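Local coordinates for penicillin-binding protein (Bacillus halodurans, PDB 3TG9) that probably acts as a penicillin-binding protein of the beta-lactamase-like family, reacting with penicillin-type beta-lactams through a covalent acyl-enzyme mechanism, at residues 65-70 with 247-252; 58-63 with 238-243. All coordinates share one frame; numbering follows the deposited sequence.

In the fold
Contacts 1 and 2 share helix 58-70, which carries the lysine of a probable SxxK motif at its start. Contact 2 uses its first turns and is wholly apolar, facing helix 234-245. Contact 1 uses its last turns, where the loop behind helix 234-245 comes back; there a leucine is buried, but a buried glutamine amide holds one loop carbonyl and a partly exposed carboxylate holds a loop N-H. The centre of contact 2 lies about 9 Å, that of contact 1 about 18 Å, from the centre of the chain. They join directly, centres 11 Å apart: Leu249 CD1 packs 3.9 Å from Ile63 CD1, so the apolar core of contact 2 continues into the loop.

Contact 1: 65-70 with 247-252; sequences ICQLVE and HELLNE
The last turns of helix 58-70 meet the loop joining helix 234-245 to helix 252-258, with the CA atoms of Gln67 and Leu250 6.3 Å apart. The loop opens with a Schellman motif, His247 with positive phi as its C-prime residue, and closes at Asn251, the N-cap of helix 252-258. Between these two helix ends, in this beta-lactamase-like fold, Leu250 reaches toward helix 58-70: its CD2 sits 3.5 Å from Cys66 CB, and the side chain as a whole crosses that of Gln67 at about a right angle. Gln67 runs out extended beyond CG, and NE2 gives a nearly straight bond to Leu249 O at 3.3 Å, with the acceptor close to the amide plane. The same NE2 also bonds Asn179 O, while Tyr175 OH takes up OE1, so the amide is held at both ends and its rotation is fixed. With chi1 at 167°, Glu70 stretches straight off the helix and carries its carboxylate to the loop. There it lies stacked on the Asn251 amide, the two planes 14° apart and the two side chains passing head to tail. Asn251 OD1 meanwhile caps Tyr254 N. The backbone N of Asn251 bonds Glu70 OE1 at 2.8 Å, approaching on the syn side and 19° out of the carboxylate plane.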
ATOM      1  N   ILE B  65     -27.287 -13.526   0.927  1.00 33.14           N
ATOM      2  CA  ILE B  65     -28.130 -14.001  -0.167  1.00 36.16           C
ATOM      3  C   ILE B  65     -29.335 -14.762   0.369  1.00 37.60           C
ATOM      4  O   ILE B  65     -30.445 -14.656  -0.163  1.00 40.00           O
ATOM      5  CB  ILE B  65     -27.353 -14.907  -1.128  1.00 36.43           C
ATOM      6  CG1 ILE B  65     -26.486 -14.067  -2.068  1.00 33.04           C
ATOM      7  CG2 ILE B  65     -28.318 -15.772  -1.933  1.00 37.94           C
ATOM      8  CD1 ILE B  65     -27.287 -13.250  -3.062  1.00 35.15           C
ATOM      9  N   CYS B  66     -29.115 -15.526   1.433  1.00 37.60           N
ATOM     10  CA  CYS B  66     -30.202 -16.262   2.072  1.00 38.11           C
ATOM     11  C   CYS B  66     -31.198 -15.307   2.722  1.00 38.31           C
ATOM     12  O   CYS B  66     -32.398 -15.556   2.693  1.00 43.18           O
ATOM     13  CB  CYS B  66     -29.651 -17.253   3.096  1.00 28.69           C
ATOM     14  SG  CYS B  66     -28.747 -18.604   2.334  1.00 36.05           S
ATOM     15  N   GLN B  67     -30.705 -14.206   3.291  1.00 36.87           N
ATOM     16  CA  GLN B  67     -31.591 -13.230   3.927  1.00 40.72           C
ATOM     17  C   GLN B  67     -32.544 -12.604   2.921  1.00 43.37           C
ATOM     18  O   GLN B  67     -33.696 -12.309   3.245  1.00 49.64           O
ATOM     19  CB  GLN B  67     -30.803 -12.121   4.611  1.00 36.04           C
ATOM     20  CG  GLN B  67     -30.013 -12.549   5.816  1.00 35.49           C
ATOM     21  CD  GLN B  67     -29.227 -11.398   6.395  1.00 39.31           C
ATOM     22  OE1 GLN B  67     -28.855 -10.474   5.672  1.00 35.92           O
ATOM     23  NE2 GLN B  67     -28.971 -11.440   7.701  1.00 37.06           N
ATOM     24  N   LEU B  68     -32.055 -12.389   1.706  1.00 40.48           N
ATOM     25  CA  LEU B  68     -32.890 -11.851   0.643  1.00 40.53           C
ATOM     26  C   LEU B  68     -33.946 -12.876   0.247  1.00 44.25           C
ATOM     27  O   LEU B  68     -35.091 -12.526  -0.045  1.00 45.32           O
ATOM     28  CB  LEU B  68     -32.043 -11.469  -0.568  1.00 41.19           C
ATOM     29  CG  LEU B  68     -30.989 -10.384  -0.324  1.00 36.67           C
ATOM     30  CD1 LEU B  68     -30.225 -10.109  -1.594  1.00 35.70           C
ATOM     31  CD2 LEU B  68     -31.635  -9.115   0.208  1.00 39.13           C
ATOM     32  N   VAL B  69     -33.560 -14.145   0.234  1.00 44.98           N
ATOM     33  CA  VAL B  69     -34.521 -15.203  -0.049  1.00 44.64           C
ATOM     34  C   VAL B  69     -35.551 -15.285   1.077  1.00 41.53           C
ATOM     35  O   VAL B  69     -36.750 -15.265   0.821  1.00 46.32           O
ATOM     36  CB  VAL B  69     -33.833 -16.562  -0.292  1.00 46.81           C
ATOM     37  CG1 VAL B  69     -34.872 -17.662  -0.544  1.00 46.00           C
ATOM     38  CG2 VAL B  69     -32.866 -16.460  -1.468  1.00 41.05           C
ATOM     39  N   GLU B  70     -35.084 -15.332   2.321  1.00 41.77           N
ATOM     40  CA  GLU B  70     -35.984 -15.396   3.471  1.00 40.91           C
ATOM     41  C   GLU B  70     -36.924 -14.196   3.525  1.00 47.32           C
ATOM     42  O   GLU B  70     -38.037 -14.295   4.043  1.00 49.56           O
ATOM     43  CB  GLU B  70     -35.207 -15.529   4.789  1.00 39.16           C
ATOM     44  CG  GLU B  70     -36.049 -15.279   6.036  1.00 37.25           C
ATOM     45  CD  GLU B  70     -35.316 -15.594   7.336  1.00 45.29           C
ATOM     46  OE1 GLU B  70     -34.327 -16.356   7.281  1.00 46.69           O
ATOM     47  OE2 GLU B  70     -35.726 -15.090   8.414  1.00 39.29           O
ATOM     48  N   HIS B 247     -29.959 -18.773  15.080  1.00 35.04           N
ATOM     49  CA  HIS B 247     -31.020 -18.318  14.187  1.00 34.79           C
ATOM     50  C   HIS B 247     -31.257 -16.816  14.311  1.00 37.59           C
ATOM     51  O   HIS B 247     -32.364 -16.333  14.075  1.00 39.29           O
ATOM     52  CB  HIS B 247     -32.321 -19.096  14.445  1.00 37.47           C
ATOM     53  CG  HIS B 247     -32.163 -20.588  14.377  1.00 40.70           C
ATOM     54  ND1 HIS B 247     -31.622 -21.231  13.281  1.00 39.49           N
ATOM     55  CD2 HIS B 247     -32.493 -21.562  15.257  1.00 39.70           C
ATOM     56  CE1 HIS B 247     -31.613 -22.535  13.499  1.00 39.74           C
ATOM     57  NE2 HIS B 247     -32.134 -22.761  14.690  1.00 41.67           N
ATOM     58  N   GLU B 248     -30.200 -16.087  14.660  1.00 42.53           N
ATOM     59  CA  GLU B 248     -30.259 -14.632  14.824  1.00 39.35           C
ATOM     60  C   GLU B 248     -29.999 -13.894  13.519  1.00 42.47           C
ATOM     61  O   GLU B 248     -30.204 -12.683  13.433  1.00 44.01           O
ATOM     62  CB  GLU B 248     -29.263 -14.171  15.896  1.00 36.60           C
ATOM     63  CG  GLU B 248     -29.736 -14.454  17.318  1.00 40.34           C
ATOM     64  CD  GLU B 248     -28.624 -14.363  18.350  1.00 43.14           C
ATOM     65  OE1 GLU B 248     -27.493 -13.977  17.982  1.00 41.87           O
ATOM     66  OE2 GLU B 248     -28.884 -14.684  19.532  1.00 41.39           O
ATOM     67  N   LEU B 249     -29.545 -14.627  12.509  1.00 39.50           N
ATOM     68  CA  LEU B 249     -29.238 -14.047  11.209  1.00 35.40           C
ATOM     69  C   LEU B 249     -30.275 -14.489  10.181  1.00 38.68           C
ATOM     70  O   LEU B 249     -30.659 -13.733   9.285  1.00 40.42           O
ATOM     71  CB  LEU B 249     -27.828 -14.457  10.766  1.00 38.32           C
ATOM     72  CG  LEU B 249     -26.663 -13.826  11.547  1.00 40.70           C
ATOM     73  CD1 LEU B 249     -25.302 -14.313  11.047  1.00 30.31           C
ATOM     74  CD2 LEU B 249     -26.739 -12.300  11.506  1.00 33.41           C
ATOM     75  N   LEU B 250     -30.721 -15.728  10.325  1.00 36.19           N
ATOM     76  CA  LEU B 250     -31.744 -16.301   9.466  1.00 38.41           C
ATOM     77  C   LEU B 250     -32.658 -17.127  10.353  1.00 37.83           C
ATOM     78  O   LEU B 250     -32.266 -17.528  11.450  1.00 37.22           O
ATOM     79  CB  LEU B 250     -31.103 -17.218   8.429  1.00 32.17           C
ATOM     80  CG  LEU B 250     -30.104 -16.619   7.443  1.00 32.57           C
ATOM     81  CD1 LEU B 250     -29.035 -17.652   7.099  1.00 31.33           C
ATOM     82  CD2 LEU B 250     -30.812 -16.103   6.192  1.00 31.56           C
ATOM     83  N   ASN B 251     -33.874 -17.387   9.896  1.00 38.44           N
ATOM     84  CA  ASN B 251     -34.752 -18.258  10.665  1.00 40.61           C
ATOM     85  C   ASN B 251     -34.251 -19.703  10.558  1.00 38.46           C
ATOM     86  O   ASN B 251     -33.307 -19.983   9.818  1.00 39.30           O
ATOM     87  CB  ASN B 251     -36.206 -18.114  10.213  1.00 33.67           C
ATOM     88  CG  ASN B 251     -36.438 -18.643   8.818  1.00 42.60           C
ATOM     89  OD1 ASN B 251     -35.683 -19.486   8.318  1.00 41.50           O
ATOM     90  ND2 ASN B 251     -37.495 -18.152   8.174  1.00 46.70           N
ATOM     91  N   GLU B 252     -34.868 -20.614  11.297  1.00 38.51           N
ATOM     92  CA  GLU B 252     -34.388 -21.993  11.359  1.00 38.93           C
ATOM     93  C   GLU B 252     -34.344 -22.699   9.992  1.00 38.98           C
ATOM     94  O   GLU B 252     -33.354 -23.348   9.652  1.00 39.76           O
ATOM     95  CB  GLU B 252     -35.222 -22.791  12.361  1.00 36.90           C
ATOM     96  CG  GLU B 252     -34.999 -24.280  12.292  1.00 38.01           C
ATOM     97  CD  GLU B 252     -35.951 -25.036  13.186  1.00 37.46           C
ATOM     98  OE1 GLU B 252     -35.755 -25.021  14.419  1.00 35.22           O
ATOM     99  OE2 GLU B 252     -36.901 -25.639  12.652  1.00 35.66           O
TER

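Contact 2: 58-63 with 238-243; sequences KLFTAI and MKLWLA
Leu240 of helix 234-245 reaches across to Phe60, Leu59 and Ile63 on the first turns of helix 58-70. The two segments run in roughly the same direction, 31° between them, but their axes stay 12.5 Å apart at closest approach; even the nearest CA atoms, those of Phe60 and Leu240, are 9.1 Å from each other. Long side chains therefore bridge the interval, and no backbone touches backbone.

The dense part is Leu240, lodged between Phe60 and Leu59. Chi1 of Leu240 (176°) carries CG out toward helix 58-70, and chi2 then sets one methyl against Phe60 and the other against Leu59. The first methyl meets the phenyl ring obliquely, near its CD1 and CE1; the 3.3 Å between Leu240 CD1 and Phe60 CE1 is unusually short for two carbons, and its detail is uncertain. On the second side, CD2 of Leu240 lies 3.9 Å from CD2 of Leu59. Leu59 CD2 also packs normally over one face of the Trp241 indole, 4.1 Å from CH2 of that ring, although Trp241 leaves its backbone heading away from helix 58-70 and the long indole swings back.

The fit is looser at Ile63, whose CD1 is 4.4 Å from Leu240 CD1. This margin is still protein interior: all five touching residues are buried.

On the sheet side, Trp241 packs on Ile309 of strand 308-314 and its NE1 bonds Ser300 OG. Helix 172-182 also packs here: Val180 touches both Ile63 and Leu240, and the Phe181 ring stands nearly perpendicular to Phe60. Helix 234-245 thus lies between the antiparallel sheet and the helical part that carries Lys58 of the probable SxxK motif.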
ATOM      1  N   LYS B  58     -16.800 -15.618   2.239  1.00 29.75           N
ATOM      2  CA  LYS B  58     -17.792 -16.126   1.293  1.00 30.79           C
ATOM      3  C   LYS B  58     -19.052 -16.539   2.047  1.00 30.88           C
ATOM      4  O   LYS B  58     -20.152 -16.478   1.502  1.00 34.13           O
ATOM      5  CB  LYS B  58     -17.256 -17.318   0.501  1.00 28.80           C
ATOM      6  CG  LYS B  58     -16.336 -16.948  -0.646  1.00 32.60           C
ATOM      7  CD  LYS B  58     -16.154 -18.117  -1.615  1.00 29.56           C
ATOM      8  CE  LYS B  58     -15.426 -17.653  -2.863  1.00 29.88           C
ATOM      9  NZ  LYS B  58     -14.010 -17.331  -2.570  1.00 28.03           N
ATOM     10  N   LEU B  59     -18.878 -16.955   3.301  1.00 29.27           N
ATOM     11  CA  LEU B  59     -19.995 -17.298   4.182  1.00 27.48           C
ATOM     12  C   LEU B  59     -20.944 -16.117   4.413  1.00 30.50           C
ATOM     13  O   LEU B  59     -22.165 -16.302   4.457  1.00 27.91           O
ATOM     14  CB  LEU B  59     -19.486 -17.817   5.531  1.00 23.45           C
ATOM     15  CG  LEU B  59     -20.547 -18.119   6.601  1.00 26.32           C
ATOM     16  CD1 LEU B  59     -21.603 -19.081   6.085  1.00 26.94           C
ATOM     17  CD2 LEU B  59     -19.887 -18.686   7.834  1.00 27.22           C
ATOM     18  N   PHE B  60     -20.378 -14.917   4.580  1.00 28.78           N
ATOM     19  CA  PHE B  60     -21.178 -13.716   4.809  1.00 29.23           C
ATOM     20  C   PHE B  60     -21.977 -13.409   3.551  1.00 29.93           C
ATOM     21  O   PHE B  60     -23.093 -12.899   3.619  1.00 29.52           O
ATOM     22  CB  PHE B  60     -20.311 -12.483   5.146  1.00 28.67           C
ATOM     23  CG  PHE B  60     -19.255 -12.725   6.200  1.00 29.02           C
ATOM     24  CD1 PHE B  60     -19.278 -13.858   7.000  1.00 27.37           C
ATOM     25  CD2 PHE B  60     -18.240 -11.794   6.399  1.00 29.24           C
ATOM     26  CE1 PHE B  60     -18.298 -14.067   7.965  1.00 23.08           C
ATOM     27  CE2 PHE B  60     -17.259 -11.997   7.360  1.00 28.23           C
ATOM     28  CZ  PHE B  60     -17.292 -13.143   8.141  1.00 31.89           C
ATOM     29  N   THR B  61     -21.389 -13.701   2.395  1.00 28.55           N
ATOM     30  CA  THR B  61     -22.081 -13.504   1.129  1.00 28.62           C
ATOM     31  C   THR B  61     -23.272 -14.453   1.042  1.00 32.33           C
ATOM     32  O   THR B  61     -24.362 -14.055   0.635  1.00 37.90           O
ATOM     33  CB  THR B  61     -21.146 -13.734  -0.067  1.00 27.60           C
ATOM     34  OG1 THR B  61     -19.997 -12.893   0.067  1.00 31.67           O
ATOM     35  CG2 THR B  61     -21.850 -13.416  -1.371  1.00 26.33           C
ATOM     36  N   ALA B  62     -23.067 -15.701   1.445  1.00 29.57           N
ATOM     37  CA  ALA B  62     -24.141 -16.692   1.417  1.00 33.97           C
ATOM     38  C   ALA B  62     -25.235 -16.320   2.402  1.00 33.14           C
ATOM     39  O   ALA B  62     -26.422 -16.418   2.092  1.00 32.87           O
ATOM     40  CB  ALA B  62     -23.603 -18.067   1.719  1.00 28.55           C
ATOM     41  N   ILE B  63     -24.835 -15.887   3.592  1.00 33.87           N
ATOM     42  CA  ILE B  63     -25.797 -15.463   4.603  1.00 29.58           C
ATOM     43  C   ILE B  63     -26.658 -14.326   4.050  1.00 33.34           C
ATOM     44  O   ILE B  63     -27.882 -14.328   4.186  1.00 35.94           O
ATOM     45  CB  ILE B  63     -25.085 -14.990   5.883  1.00 31.74           C
ATOM     46  CG1 ILE B  63     -24.302 -16.136   6.522  1.00 28.22           C
ATOM     47  CG2 ILE B  63     -26.085 -14.400   6.884  1.00 35.63           C
ATOM     48  CD1 ILE B  63     -23.610 -15.747   7.827  1.00 27.05           C
ATOM     49  N   MET B 238     -16.179 -15.552  16.288  1.00 31.93           N
ATOM     50  CA  MET B 238     -16.917 -16.359  17.250  1.00 30.34           C
ATOM     51  C   MET B 238     -18.368 -15.887  17.319  1.00 31.34           C
ATOM     52  O   MET B 238     -19.292 -16.682  17.251  1.00 35.03           O
ATOM     53  CB  MET B 238     -16.273 -16.256  18.628  1.00 30.06           C
ATOM     54  CG  MET B 238     -16.979 -17.081  19.699  1.00 34.57           C
ATOM     55  SD  MET B 238     -16.624 -16.476  21.348  1.00 39.08           S
ATOM     56  CE  MET B 238     -17.852 -15.180  21.489  1.00 34.35           C
ATOM     57  N   LYS B 239     -18.572 -14.586  17.454  1.00 34.17           N
ATOM     58  CA  LYS B 239     -19.928 -14.048  17.514  1.00 34.83           C
ATOM     59  C   LYS B 239     -20.712 -14.346  16.247  1.00 32.81           C
ATOM     60  O   LYS B 239     -21.938 -14.429  16.281  1.00 29.42           O
ATOM     61  CB  LYS B 239     -19.915 -12.532  17.741  1.00 34.08           C
ATOM     62  CG  LYS B 239     -19.405 -12.091  19.107  1.00 38.82           C
ATOM     63  CD  LYS B 239     -19.553 -10.579  19.272  1.00 41.17           C
ATOM     64  CE  LYS B 239     -18.723 -10.055  20.437  1.00 47.03           C
ATOM     65  NZ  LYS B 239     -18.776 -10.972  21.619  1.00 48.54           N
ATOM     66  N   LEU B 240     -20.017 -14.465  15.117  1.00 33.13           N
ATOM     67  CA  LEU B 240     -20.716 -14.713  13.863  1.00 28.31           C
ATOM     68  C   LEU B 240     -21.304 -16.129  13.815  1.00 28.93           C
ATOM     69  O   LEU B 240     -22.437 -16.329  13.370  1.00 30.39           O
ATOM     70  CB  LEU B 240     -19.821 -14.453  12.644  1.00 30.07           C
ATOM     71  CG  LEU B 240     -20.599 -14.842  11.380  1.00 29.37           C
ATOM     72  CD1 LEU B 240     -20.584 -13.805  10.300  1.00 35.24           C
ATOM     73  CD2 LEU B 240     -20.178 -16.224  10.864  1.00 30.36           C
ATOM     74  N   TRP B 241     -20.529 -17.108  14.268  1.00 29.06           N
ATOM     75  CA  TRP B 241     -21.008 -18.484  14.352  1.00 30.07           C
ATOM     76  C   TRP B 241     -22.186 -18.576  15.330  1.00 35.61           C
ATOM     77  O   TRP B 241     -23.218 -19.179  15.030  1.00 34.69           O
ATOM     78  CB  TRP B 241     -19.883 -19.403  14.826  1.00 31.04           C
ATOM     79  CG  TRP B 241     -18.865 -19.768  13.783  1.00 32.00           C
ATOM     80  CD1 TRP B 241     -17.534 -19.449  13.787  1.00 30.70           C
ATOM     81  CD2 TRP B 241     -19.087 -20.539  12.591  1.00 32.75           C
ATOM     82  NE1 TRP B 241     -16.916 -19.967  12.667  1.00 29.19           N
ATOM     83  CE2 TRP B 241     -17.846 -20.643  11.919  1.00 32.79           C
ATOM     84  CE3 TRP B 241     -20.213 -21.146  12.028  1.00 28.31           C
ATOM     85  CZ2 TRP B 241     -17.701 -21.338  10.718  1.00 31.33           C
ATOM     86  CZ3 TRP B 241     -20.068 -21.836  10.837  1.00 28.27           C
ATOM     87  CH2 TRP B 241     -18.819 -21.926  10.192  1.00 29.82           C
ATOM     88  N   LEU B 242     -22.015 -17.979  16.508  1.00 33.61           N
ATOM     89  CA  LEU B 242     -23.055 -17.955  17.528  1.00 33.70           C
ATOM     90  C   LEU B 242     -24.369 -17.417  16.975  1.00 33.51           C
ATOM     91  O   LEU B 242     -25.393 -18.087  17.044  1.00 34.98           O
ATOM     92  CB  LEU B 242     -22.597 -17.132  18.728  1.00 32.44           C
ATOM     93  CG  LEU B 242     -21.441 -17.773  19.497  1.00 35.31           C
ATOM     94  CD1 LEU B 242     -20.999 -16.893  20.654  1.00 36.32           C
ATOM     95  CD2 LEU B 242     -21.830 -19.161  19.992  1.00 36.53           C
ATOM     96  N   ALA B 243     -24.339 -16.216  16.412  1.00 29.51           N
ATOM     97  CA  ALA B 243     -25.535 -15.624  15.813  1.00 30.80           C
ATOM     98  C   ALA B 243     -26.146 -16.506  14.725  1.00 35.73           C
ATOM     99  O   ALA B 243     -27.369 -16.590  14.607  1.00 37.77           O
ATOM    100  CB  ALA B 243     -25.224 -14.238  15.261  1.00 33.07           C
TER